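Local coordinates for catechol 1,2-dioxygenase (Acinetobacter sp., PDB 1DLM), which catalyses the iron(III)-dependent intradiol cleavage of catechol by dioxygen to cis,cis-muconate, a step of the beta-ketoadipate pathway, at residues Ile155-Thr160 with Ala223-Phe228. Numbering follows the deposited sequence.
Sequences IWHANT and AHIHYF. With FE (Fe (III) ion), chain C.
The W156 indole lies against H226. H226 CB sits over one indole face, 3.3 Å from the centroid of the six-membered ring, as a CH-pi contact. The two residues face each other on antiparallel strands 152-156 and 220-230, in the mixed beta sheet of the intradiol dioxygenase domain. The imidazole of H226 forms an offset stack with the five-membered ring, planes 11° apart. F228 CB is at the indole edge, and W156 CH2 lies over the centre of one F228 face. The three residues form an aromatic cluster. W156 CG lies between its backbone N and carbonyl carbon (chi1 65°), which turns the indole across the H226 side chain. H226 NE2 binds the ferric ion at 2.0 Å and H224 NE2 at 2.2 Å; Y164, Y200 and water 2 complete the site. Together with the iron bond, the indole packing and W156 O, in plane at the imidazole edge, probably fix the rotation of H226. H224, I225 and H226 also belong to the catechol site. W156 N donates to H226 O, and H226 N to W156 O (3.0 Å). On the other sheet face, I155 CG1 lies over one face of the Y227 ring, offset toward its rim; Y227 OH is hydrogen-bonded to Y190 OH. I155 CG2 meets I225 CG2 tightly at 3.3 Å. Beyond the paired residues, water 1 accepts from A158 N at 2.9 Å and lies 2.7 Å from H224 O.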
# COMPACT_ATOMS: atom_id res chain seq x y z
N ILE A 155 24.75 12.82 -11.57
CA ILE A 155 24.25 11.99 -12.64
C ILE A 155 24.19 10.51 -12.28
O ILE A 155 25.08 9.97 -11.61
CB ILE A 155 25.15 12.14 -13.90
CG1 ILE A 155 25.26 13.62 -14.28
CG2 ILE A 155 24.57 11.35 -15.07
CD1 ILE A 155 26.15 13.89 -15.46
N TRP A 156 23.13 9.85 -12.72
CA TRP A 156 22.99 8.43 -12.47
C TRP A 156 22.18 7.83 -13.60
O TRP A 156 21.32 8.49 -14.19
CB TRP A 156 22.37 8.14 -11.08
CG TRP A 156 20.93 8.57 -10.81
CD1 TRP A 156 19.82 7.75 -10.74
CD2 TRP A 156 20.46 9.90 -10.52
NE1 TRP A 156 18.71 8.50 -10.41
CE2 TRP A 156 19.07 9.81 -10.27
CE3 TRP A 156 21.08 11.16 -10.44
CZ2 TRP A 156 18.29 10.93 -9.94
CZ3 TRP A 156 20.31 12.27 -10.11
CH2 TRP A 156 18.93 12.15 -9.87
N HIS A 157 22.50 6.59 -13.94
CA HIS A 157 21.80 5.91 -15.02
C HIS A 157 22.10 4.43 -14.97
O HIS A 157 22.94 3.98 -14.18
CB HIS A 157 22.22 6.50 -16.37
CG HIS A 157 23.64 6.21 -16.74
ND1 HIS A 157 24.07 4.97 -17.17
CD2 HIS A 157 24.75 7.00 -16.71
CE1 HIS A 157 25.37 5.01 -17.39
NE2 HIS A 157 25.81 6.23 -17.12
N ALA A 158 21.42 3.67 -15.82
CA ALA A 158 21.58 2.22 -15.86
C ALA A 158 22.62 1.76 -16.86
O ALA A 158 23.14 2.56 -17.64
CB ALA A 158 20.22 1.57 -16.19
N ASN A 159 22.94 0.46 -16.82
CA ASN A 159 23.89 -0.11 -17.76
C ASN A 159 23.10 -0.61 -18.95
O ASN A 159 21.94 -0.24 -19.14
CB ASN A 159 24.70 -1.26 -17.13
CG ASN A 159 23.83 -2.37 -16.60
OD1 ASN A 159 22.74 -2.63 -17.12
ND2 ASN A 159 24.32 -3.07 -15.57
N THR A 160 23.71 -1.48 -19.76
CA THR A 160 23.04 -1.99 -20.96
C THR A 160 21.96 -3.02 -20.71
O THR A 160 21.17 -3.33 -21.61
CB THR A 160 24.06 -2.58 -21.94
OG1 THR A 160 24.81 -3.61 -21.28
CG2 THR A 160 25.01 -1.48 -22.44
N ALA A 223 15.66 4.68 -22.82
CA ALA A 223 16.97 4.90 -22.22
C ALA A 223 17.06 6.38 -21.82
O ALA A 223 16.66 7.26 -22.57
CB ALA A 223 18.06 4.55 -23.20
N HIS A 224 17.58 6.63 -20.62
CA HIS A 224 17.68 8.00 -20.13
C HIS A 224 18.77 8.17 -19.08
O HIS A 224 19.28 7.19 -18.52
CB HIS A 224 16.37 8.45 -19.51
CG HIS A 224 15.93 7.60 -18.37
ND1 HIS A 224 15.38 6.34 -18.55
CD2 HIS A 224 16.05 7.77 -17.03
CE1 HIS A 224 15.19 5.78 -17.37
NE2 HIS A 224 15.59 6.62 -16.43
N ILE A 225 19.09 9.42 -18.80
CA ILE A 225 20.13 9.75 -17.84
C ILE A 225 19.58 10.80 -16.89
O ILE A 225 19.07 11.84 -17.32
CB ILE A 225 21.39 10.28 -18.56
CG1 ILE A 225 21.87 9.25 -19.59
CG2 ILE A 225 22.49 10.58 -17.53
CD1 ILE A 225 23.06 9.70 -20.44
N HIS A 226 19.67 10.50 -15.60
CA HIS A 226 19.15 11.36 -14.55
C HIS A 226 20.12 12.46 -14.14
O HIS A 226 21.33 12.25 -14.08
CB HIS A 226 18.84 10.51 -13.32
CG HIS A 226 17.76 9.50 -13.53
ND1 HIS A 226 16.42 9.81 -13.43
CD2 HIS A 226 17.82 8.18 -13.85
CE1 HIS A 226 15.70 8.72 -13.68
NE2 HIS A 226 16.53 7.73 -13.94
N TYR A 227 19.56 13.63 -13.85
CA TYR A 227 20.34 14.79 -13.42
C TYR A 227 19.77 15.45 -12.17
O TYR A 227 18.56 15.49 -11.94
CB TYR A 227 20.37 15.88 -14.49
CG TYR A 227 21.35 15.70 -15.62
CD1 TYR A 227 21.07 14.82 -16.68
CD2 TYR A 227 22.53 16.44 -15.67
CE1 TYR A 227 21.96 14.69 -17.76
CE2 TYR A 227 23.42 16.32 -16.74
CZ TYR A 227 23.12 15.45 -17.78
OH TYR A 227 23.98 15.34 -18.84
N PHE A 228 20.69 16.00 -11.38
CA PHE A 228 20.42 16.79 -10.19
C PHE A 228 21.47 17.88 -10.39
O PHE A 228 22.66 17.58 -10.57
CB PHE A 228 20.74 16.03 -8.89
CG PHE A 228 19.53 15.52 -8.15
CD1 PHE A 228 18.25 15.97 -8.47
CD2 PHE A 228 19.67 14.58 -7.14
CE1 PHE A 228 17.14 15.49 -7.77
CE2 PHE A 228 18.57 14.09 -6.44
CZ PHE A 228 17.31 14.54 -6.76
FE FE C . 15.85 5.94 -14.37
O HOH W 1 19.08 5.13 -16.85
O HOH W 2 14.46 5.72 -12.42